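Local atomic coordinates of thiosulfate reductase (Thermus thermophilus, PDB entry 2VPZ), a protein that probably catalyses a molybdenum-dependent redox reaction on thiosulfate or polysulfide, holding a [4Fe-4S] cluster and two molybdopterin guanine dinucleotides. Residues A[201-207]-A[229-235]; A[323-328]-A[350-356]. One frame throughout, in Å; residues are numbered along the deposited sequence.

Interaction 1. Residues A[201-207]-A[229-235]. With MGD (2-amino-5,6-dimercapto-7-methyl-3,7,8a,9-tetrahydro-8-oxa-1,3,9,10-tetraaza-anthracen-4-one guanosine dinucleotide), chain I.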
loop_
_atom_site.group_PDB
_atom_site.type_symbol
_atom_site.label_atom_id
_atom_site.label_comp_id
_atom_site.label_asym_id
_atom_site.label_seq_id
_atom_site.Cartn_x
_atom_site.Cartn_y
_atom_site.Cartn_z
ATOM N N ARG A 201 -7.529 -25.364 -14.033
ATOM C CA ARG A 201 -7.280 -25.080 -12.600
ATOM C C ARG A 201 -5.837 -24.921 -12.168
ATOM O O ARG A 201 -5.512 -24.384 -11.092
ATOM C CB ARG A 201 -7.888 -26.199 -11.777
ATOM C CG ARG A 201 -9.377 -26.102 -11.605
ATOM C CD ARG A 201 -9.690 -25.059 -10.544
ATOM N NE ARG A 201 -10.081 -23.752 -11.073
ATOM C CZ ARG A 201 -10.216 -22.641 -10.358
ATOM N NH1 ARG A 201 -9.986 -22.666 -9.054
ATOM N NH2 ARG A 201 -10.576 -21.505 -10.948
ATOM N N TYR A 202 -4.992 -25.454 -13.042
ATOM C CA TYR A 202 -3.536 -25.484 -12.902
ATOM C C TYR A 202 -3.032 -25.564 -14.360
ATOM O O TYR A 202 -3.420 -26.463 -15.114
ATOM C CB TYR A 202 -3.170 -26.755 -12.111
ATOM C CG TYR A 202 -1.740 -26.797 -11.599
ATOM C CD1 TYR A 202 -1.388 -26.229 -10.370
ATOM C CD2 TYR A 202 -0.730 -27.436 -12.335
ATOM C CE1 TYR A 202 -0.091 -26.292 -9.875
ATOM C CE2 TYR A 202 0.581 -27.516 -11.859
ATOM C CZ TYR A 202 0.897 -26.942 -10.628
ATOM O OH TYR A 202 2.175 -27.001 -10.137
ATOM N N ILE A 203 -2.174 -24.625 -14.738
ATOM C CA ILE A 203 -1.631 -24.533 -16.098
ATOM C C ILE A 203 -0.085 -24.499 -16.179
ATOM O O ILE A 203 0.549 -23.684 -15.505
ATOM C CB ILE A 203 -2.210 -23.240 -16.806
ATOM C CG1 ILE A 203 -3.731 -23.313 -16.865
ATOM C CG2 ILE A 203 -1.596 -23.051 -18.217
ATOM C CD1 ILE A 203 -4.396 -22.011 -17.352
ATOM N N VAL A 204 0.529 -25.369 -16.978
ATOM C CA VAL A 204 1.990 -25.355 -17.107
ATOM C C VAL A 204 2.448 -24.922 -18.514
ATOM O O VAL A 204 2.182 -25.609 -19.513
ATOM C CB VAL A 204 2.645 -26.752 -16.718
ATOM C CG1 VAL A 204 4.188 -26.645 -16.780
ATOM C CG2 VAL A 204 2.201 -27.182 -15.296
ATOM N N LEU A 205 3.115 -23.766 -18.560
ATOM C CA LEU A 205 3.644 -23.142 -19.776
ATOM C C LEU A 205 5.132 -23.416 -19.971
ATOM O O LEU A 205 5.966 -23.056 -19.124
ATOM C CB LEU A 205 3.418 -21.600 -19.769
ATOM C CG LEU A 205 1.962 -21.123 -19.566
ATOM C CD1 LEU A 205 1.894 -19.588 -19.528
ATOM C CD2 LEU A 205 1.059 -21.698 -20.682
ATOM N N ILE A 206 5.468 -24.086 -21.065
ATOM C CA ILE A 206 6.842 -24.348 -21.413
ATOM C C ILE A 206 7.295 -23.428 -22.606
ATOM O O ILE A 206 7.003 -23.724 -23.766
ATOM C CB ILE A 206 7.077 -25.913 -21.712
ATOM C CG1 ILE A 206 6.814 -26.729 -20.439
ATOM C CG2 ILE A 206 8.512 -26.151 -22.259
ATOM C CD1 ILE A 206 7.319 -28.184 -20.456
ATOM N N GLY A 207 7.929 -22.292 -22.297
ATOM C CA GLY A 207 8.433 -21.356 -23.277
ATOM C C GLY A 207 7.431 -20.516 -24.029
ATOM O O GLY A 207 7.664 -19.648 -24.879
ATOM N N GLY A 229 -8.902 -17.747 -10.243
ATOM C CA GLY A 229 -8.088 -18.553 -9.368
ATOM C C GLY A 229 -7.357 -19.707 -10.021
ATOM O O GLY A 229 -7.295 -20.833 -9.483
ATOM N N ALA A 230 -6.844 -19.439 -11.214
ATOM C CA ALA A 230 -6.054 -20.389 -12.002
ATOM C C ALA A 230 -4.580 -20.109 -11.707
ATOM O O ALA A 230 -4.042 -19.021 -12.020
ATOM C CB ALA A 230 -6.319 -20.228 -13.538
ATOM N N LYS A 231 -3.927 -21.068 -11.053
ATOM C CA LYS A 231 -2.521 -20.925 -10.738
ATOM C C LYS A 231 -1.680 -21.578 -11.866
ATOM O O LYS A 231 -1.901 -22.736 -12.285
ATOM C CB LYS A 231 -2.232 -21.391 -9.295
ATOM C CG LYS A 231 -1.583 -22.715 -8.997
ATOM C CD LYS A 231 -1.376 -22.831 -7.464
ATOM C CE LYS A 231 -1.868 -21.561 -6.712
ATOM N NZ LYS A 231 -2.557 -21.876 -5.421
ATOM N N VAL A 232 -0.775 -20.744 -12.381
ATOM C CA VAL A 232 0.123 -20.881 -13.532
ATOM C C VAL A 232 1.630 -21.108 -13.274
ATOM O O VAL A 232 2.273 -20.273 -12.630
ATOM C CB VAL A 232 -0.027 -19.547 -14.406
ATOM C CG1 VAL A 232 0.650 -19.669 -15.765
ATOM C CG2 VAL A 232 -1.519 -19.172 -14.546
ATOM N N VAL A 233 2.203 -22.195 -13.797
ATOM C CA VAL A 233 3.642 -22.476 -13.645
ATOM C C VAL A 233 4.400 -22.176 -14.978
ATOM O O VAL A 233 4.009 -22.665 -16.024
ATOM C CB VAL A 233 3.904 -23.983 -13.223
ATOM C CG1 VAL A 233 5.416 -24.249 -13.116
ATOM C CG2 VAL A 233 3.215 -24.299 -11.864
ATOM N N VAL A 234 5.438 -21.346 -14.954
ATOM C CA VAL A 234 6.186 -21.047 -16.182
ATOM C C VAL A 234 7.618 -21.614 -16.133
ATOM O O VAL A 234 8.340 -21.428 -15.158
ATOM C CB VAL A 234 6.253 -19.492 -16.508
ATOM C CG1 VAL A 234 7.245 -19.213 -17.665
ATOM C CG2 VAL A 234 4.863 -18.968 -16.890
ATOM N N VAL A 235 7.977 -22.340 -17.198
ATOM C CA VAL A 235 9.289 -22.965 -17.383
ATOM C C VAL A 235 9.924 -22.173 -18.548
ATOM O O VAL A 235 9.402 -22.178 -19.671
ATOM C CB VAL A 235 9.120 -24.473 -17.762
ATOM C CG1 VAL A 235 10.486 -25.149 -17.886
ATOM C CG2 VAL A 235 8.226 -25.189 -16.714
HETATM P PB MGD I . 8.028 -19.746 -27.647
HETATM O O1B MGD I . 9.189 -19.936 -28.540
HETATM O O2B MGD I . 7.406 -20.877 -26.998
HETATM O O3B MGD I . 7.116 -18.934 -28.680
HETATM O O3A MGD I . 5.485 -17.264 -29.694
HETATM P PA MGD I . 5.568 -18.560 -28.799
HETATM O O1A MGD I . 4.773 -19.522 -29.549
HETATM O O2A MGD I . 5.000 -18.260 -27.494
HETATM O "O5'" MGD I . 8.385 -18.739 -26.514
HETATM C "C5'" MGD I . 9.331 -17.668 -26.508
HETATM C "C4'" MGD I . 9.915 -17.855 -25.117
HETATM O "O4'" MGD I . 10.623 -19.076 -25.258
HETATM C "C3'" MGD I . 10.973 -16.835 -24.620
HETATM O "O3'" MGD I . 10.667 -16.375 -23.279
HETATM C "C2'" MGD I . 12.309 -17.620 -24.578
HETATM O "O2'" MGD I . 12.946 -17.379 -23.329
HETATM C "C1'" MGD I . 11.827 -19.045 -24.471
HETATM N N9 MGD I . 12.810 -20.156 -24.591
HETATM C C8 MGD I . 13.952 -20.161 -25.349
HETATM N N7 MGD I . 14.633 -21.335 -25.225
HETATM C C5 MGD I . 13.926 -22.096 -24.349
HETATM C C6 MGD I . 14.124 -23.412 -23.708
HETATM O O6 MGD I . 15.099 -24.078 -24.072
HETATM N N1 MGD I . 13.210 -23.861 -22.849
HETATM C C2 MGD I . 12.137 -23.111 -22.478
HETATM N N2 MGD I . 11.219 -23.616 -21.579
HETATM N N3 MGD I . 11.887 -21.878 -23.018
HETATM C C4 MGD I . 12.725 -21.326 -23.938
HETATM C C10 MGD I . 5.569 -17.124 -31.096
HETATM C C11 MGD I . 4.149 -17.048 -31.554
HETATM O O11 MGD I . 3.601 -15.803 -31.096
HETATM C C12 MGD I . 3.954 -17.376 -33.057
HETATM S S12 MGD I . 4.585 -18.775 -33.747
HETATM C C13 MGD I . 3.248 -16.560 -33.920
HETATM S S13 MGD I . 2.966 -17.038 -35.530
HETATM C C14 MGD I . 2.683 -15.244 -33.450
HETATM N N15 MGD I . 3.389 -14.082 -33.844
HETATM C C16 MGD I . 3.300 -12.915 -33.127
HETATM C C17 MGD I . 3.976 -11.620 -33.493
HETATM O O17 MGD I . 4.639 -11.548 -34.565
HETATM N N18 MGD I . 3.788 -10.507 -32.704
HETATM C C19 MGD I . 3.073 -10.643 -31.557
HETATM N N19 MGD I . 2.990 -9.575 -30.788
HETATM N N20 MGD I . 2.451 -11.780 -31.101
HETATM C C21 MGD I . 2.516 -12.899 -31.886
HETATM N N22 MGD I . 1.970 -14.050 -31.528
HETATM C C23 MGD I . 2.472 -15.316 -31.951
#
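The ring of Y202 leans obliquely toward the neighbouring strand, CD1 lying 3.8 Å from CG of K231 and CZ 3.7 Å from CG2 of V233. Its CG stands anti to the backbone N (chi1 -167°), which swings the ring across the line between the strands and carries the hydroxyl past V233 to a hydrogen bond with E318. On the same face V204 and I206 lie alongside V233 and V235, pointing the same way, with CG1 of I206 4.2 Å from CB of V235; helices 257-270 and 309-320 pack over this face. On the opposite face CD1 of L205 touches two branches at once, CG1 of V232 and CG2 of V234, each 4.0 Å away, and F222 of helix 216-227 covers L205 and V232. Strand 202-206, that helix and strand 231-235 form a right-handed beta-alpha-beta unit of a Rossmann-like parallel sheet, the strands running 17° apart. Five backbone bonds join them, from I203 N to K231 O at one end to G207 N and V235 O at the other. Where the strands start, the carbonyl oxygen of G229 sits over one face of the R201 guanidinium, 3.1 Å above the plane of that group and toward its rim, while NH2 bonds to N228 O. G229, at positive phi, closes helix 216-227 in a Schellman motif. At the C-terminal ends V235 O takes a second donor, the guanine N2 of MGD, at 3.0 Å. CG2 of I206 also approaches that amino group.

Interaction 2. Residues A[323-328]-A[350-356]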
loop_
_atom_site.group_PDB
_atom_site.type_symbol
_atom_site.label_atom_id
_atom_site.label_comp_id
_atom_site.label_asym_id
_atom_site.label_seq_id
_atom_site.Cartn_x
_atom_site.Cartn_y
_atom_site.Cartn_z
ATOM N N LYS A 323 -6.343 -32.913 -11.813
ATOM C CA LYS A 323 -6.918 -33.603 -12.962
ATOM C C LYS A 323 -8.421 -33.819 -12.842
ATOM O O LYS A 323 -8.950 -33.884 -11.723
ATOM C CB LYS A 323 -6.243 -34.979 -13.197
ATOM C CG LYS A 323 -5.616 -35.636 -11.984
ATOM C CD LYS A 323 -5.066 -37.010 -12.336
ATOM C CE LYS A 323 -6.123 -38.111 -12.171
ATOM N NZ LYS A 323 -6.247 -38.565 -10.739
ATOM N N PRO A 324 -9.138 -33.806 -13.987
ATOM C CA PRO A 324 -8.623 -33.653 -15.364
ATOM C C PRO A 324 -8.361 -32.157 -15.768
ATOM O O PRO A 324 -8.007 -31.860 -16.915
ATOM C CB PRO A 324 -9.703 -34.304 -16.242
ATOM C CG PRO A 324 -10.970 -34.197 -15.427
ATOM C CD PRO A 324 -10.558 -34.196 -13.965
ATOM N N ARG A 325 -8.508 -31.256 -14.799
ATOM C CA ARG A 325 -8.385 -29.798 -14.948
ATOM C C ARG A 325 -7.004 -29.118 -14.731
ATOM O O ARG A 325 -6.882 -27.994 -14.212
ATOM C CB ARG A 325 -9.495 -29.160 -14.094
ATOM C CG ARG A 325 -10.813 -29.938 -14.233
ATOM C CD ARG A 325 -11.998 -29.022 -14.083
ATOM N NE ARG A 325 -12.042 -28.455 -12.751
ATOM C CZ ARG A 325 -12.465 -27.233 -12.432
ATOM N NH1 ARG A 325 -12.895 -26.408 -13.377
ATOM N NH2 ARG A 325 -12.466 -26.837 -11.155
ATOM N N ALA A 326 -5.984 -29.852 -15.157
ATOM C CA ALA A 326 -4.573 -29.479 -15.147
ATOM C C ALA A 326 -4.117 -29.699 -16.602
ATOM O O ALA A 326 -4.310 -30.808 -17.129
ATOM C CB ALA A 326 -3.777 -30.401 -14.210
ATOM N N VAL A 327 -3.548 -28.665 -17.241
ATOM C CA VAL A 327 -3.058 -28.697 -18.640
ATOM C C VAL A 327 -1.653 -28.144 -18.915
ATOM O O VAL A 327 -1.265 -27.110 -18.351
ATOM C CB VAL A 327 -3.841 -27.768 -19.646
ATOM C CG1 VAL A 327 -4.466 -28.566 -20.783
ATOM C CG2 VAL A 327 -4.796 -26.865 -18.914
ATOM N N LEU A 328 -0.906 -28.807 -19.794
ATOM C CA LEU A 328 0.354 -28.244 -20.277
ATOM C C LEU A 328 -0.005 -27.802 -21.722
ATOM O O LEU A 328 0.215 -28.569 -22.655
ATOM C CB LEU A 328 1.504 -29.257 -20.348
ATOM C CG LEU A 328 2.234 -29.680 -19.096
ATOM C CD1 LEU A 328 1.413 -30.696 -18.365
ATOM C CD2 LEU A 328 3.560 -30.306 -19.466
ATOM N N VAL A 350 2.110 -36.560 -20.901
ATOM C CA VAL A 350 1.744 -35.986 -19.595
ATOM C C VAL A 350 0.260 -35.540 -19.605
ATOM O O VAL A 350 -0.456 -35.739 -18.622
ATOM C CB VAL A 350 2.650 -34.745 -19.210
ATOM C CG1 VAL A 350 2.188 -34.113 -17.899
ATOM C CG2 VAL A 350 4.094 -35.166 -19.047
ATOM N N ASN A 351 -0.213 -34.955 -20.704
ATOM C CA ASN A 351 -1.618 -34.534 -20.801
ATOM C C ASN A 351 -2.553 -35.764 -20.826
ATOM O O ASN A 351 -3.618 -35.767 -20.184
ATOM C CB ASN A 351 -1.852 -33.616 -22.019
ATOM C CG ASN A 351 -1.330 -32.203 -21.800
ATOM O OD1 ASN A 351 -1.798 -31.500 -20.912
ATOM N ND2 ASN A 351 -0.345 -31.795 -22.595
ATOM N N VAL A 352 -2.144 -36.798 -21.552
ATOM C CA VAL A 352 -2.887 -38.053 -21.646
ATOM C C VAL A 352 -2.974 -38.731 -20.253
ATOM O O VAL A 352 -4.072 -39.088 -19.806
ATOM C CB VAL A 352 -2.225 -39.007 -22.716
ATOM C CG1 VAL A 352 -2.622 -40.462 -22.479
ATOM C CG2 VAL A 352 -2.665 -38.588 -24.117
ATOM N N LEU A 353 -1.831 -38.858 -19.567
ATOM C CA LEU A 353 -1.706 -39.442 -18.211
ATOM C C LEU A 353 -2.557 -38.702 -17.146
ATOM O O LEU A 353 -2.866 -39.249 -16.075
ATOM C CB LEU A 353 -0.224 -39.469 -17.742
ATOM C CG LEU A 353 0.828 -40.431 -18.332
ATOM C CD1 LEU A 353 2.121 -40.329 -17.519
ATOM C CD2 LEU A 353 0.339 -41.892 -18.307
ATOM N N LEU A 354 -2.909 -37.454 -17.437
ATOM C CA LEU A 354 -3.724 -36.637 -16.549
ATOM C C LEU A 354 -5.233 -36.803 -16.887
ATOM O O LEU A 354 -6.089 -36.416 -16.091
ATOM C CB LEU A 354 -3.284 -35.142 -16.599
ATOM C CG LEU A 354 -1.958 -34.706 -15.934
ATOM C CD1 LEU A 354 -1.577 -33.282 -16.413
ATOM C CD2 LEU A 354 -2.052 -34.758 -14.383
ATOM N N GLY A 355 -5.526 -37.402 -18.042
ATOM C CA GLY A 355 -6.878 -37.642 -18.538
ATOM C C GLY A 355 -7.614 -36.402 -19.037
ATOM O O GLY A 355 -8.854 -36.355 -19.019
ATOM N N ASN A 356 -6.882 -35.401 -19.518
ATOM C CA ASN A 356 -7.513 -34.148 -19.948
ATOM C C ASN A 356 -7.978 -33.943 -21.390
ATOM O O ASN A 356 -8.723 -33.006 -21.658
ATOM C CB ASN A 356 -6.638 -32.931 -19.537
ATOM C CG ASN A 356 -5.225 -32.916 -20.186
ATOM O OD1 ASN A 356 -5.017 -33.410 -21.299
ATOM N ND2 ASN A 356 -4.258 -32.313 -19.481
#
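K323-L328 passes along the last turn and C-terminal end of helix 341-354, with CA atoms 4.7 Å apart at P324 and N356. The amide of N351 meets the backbone of L328 with both its polar atoms. OD1 receives L328 N on a lone pair, 3.0 Å away and almost straight at 177°, while ND2 reaches L328 O at 3.3 Å, tilted 33° from the carbonyl plane. N356 stands beside it with CG between its own backbone N and carbonyl carbon (chi1 62°), a turn that brings ND2 to two acceptors: A326 O at 2.8 Å and N351 OD1 at 3.0 Å. OD1 of N351 is thus gripped twice; the bonds to L328 hold the N351 amide, and N351 OD1 with A326 O holds ND2 of N356. Replacing N351 by an alanine is likely to leave L328 N and O without these side-chain mates and ND2 of N356 with one acceptor fewer. CD1 of L328 meets CG1 of V350 at 3.5 Å, the two side chains crossing at about a right angle, and CD1 of L354 reaches CB of A326. After a cis peptide bond, CB of P324 rests on G355 O; G355 ends the helix in a Schellman motif. M319 of helix 309-320 touches A326, L328 and L354, helix 257-270 covers L328 and V350, and V327 bonds through its backbone to strand 202-206.

In the fold
Interactions 1 and 2 meet through one parallel sheet, their centres 13 Å apart. Strand 202-206 lies between 231-235 and the short edge strand 326-327, so interaction 2 ties the helix 341-354 to the border of the sheet whose inner pair is interaction 1. The join is direct: R201 N lies 2.7 Å from R325 O and V204 N 2.9 Å from V327 O, both probable hydrogen bonds, and CB of V204 packs on CG of L328 at 3.8 Å. Interaction 1 reaches the guanine end of one MGD, with the G207 position about 14 Å from the molybdenum atom; interaction 2 stands farther back, the side chain of L328 about 10 Å from an MGD.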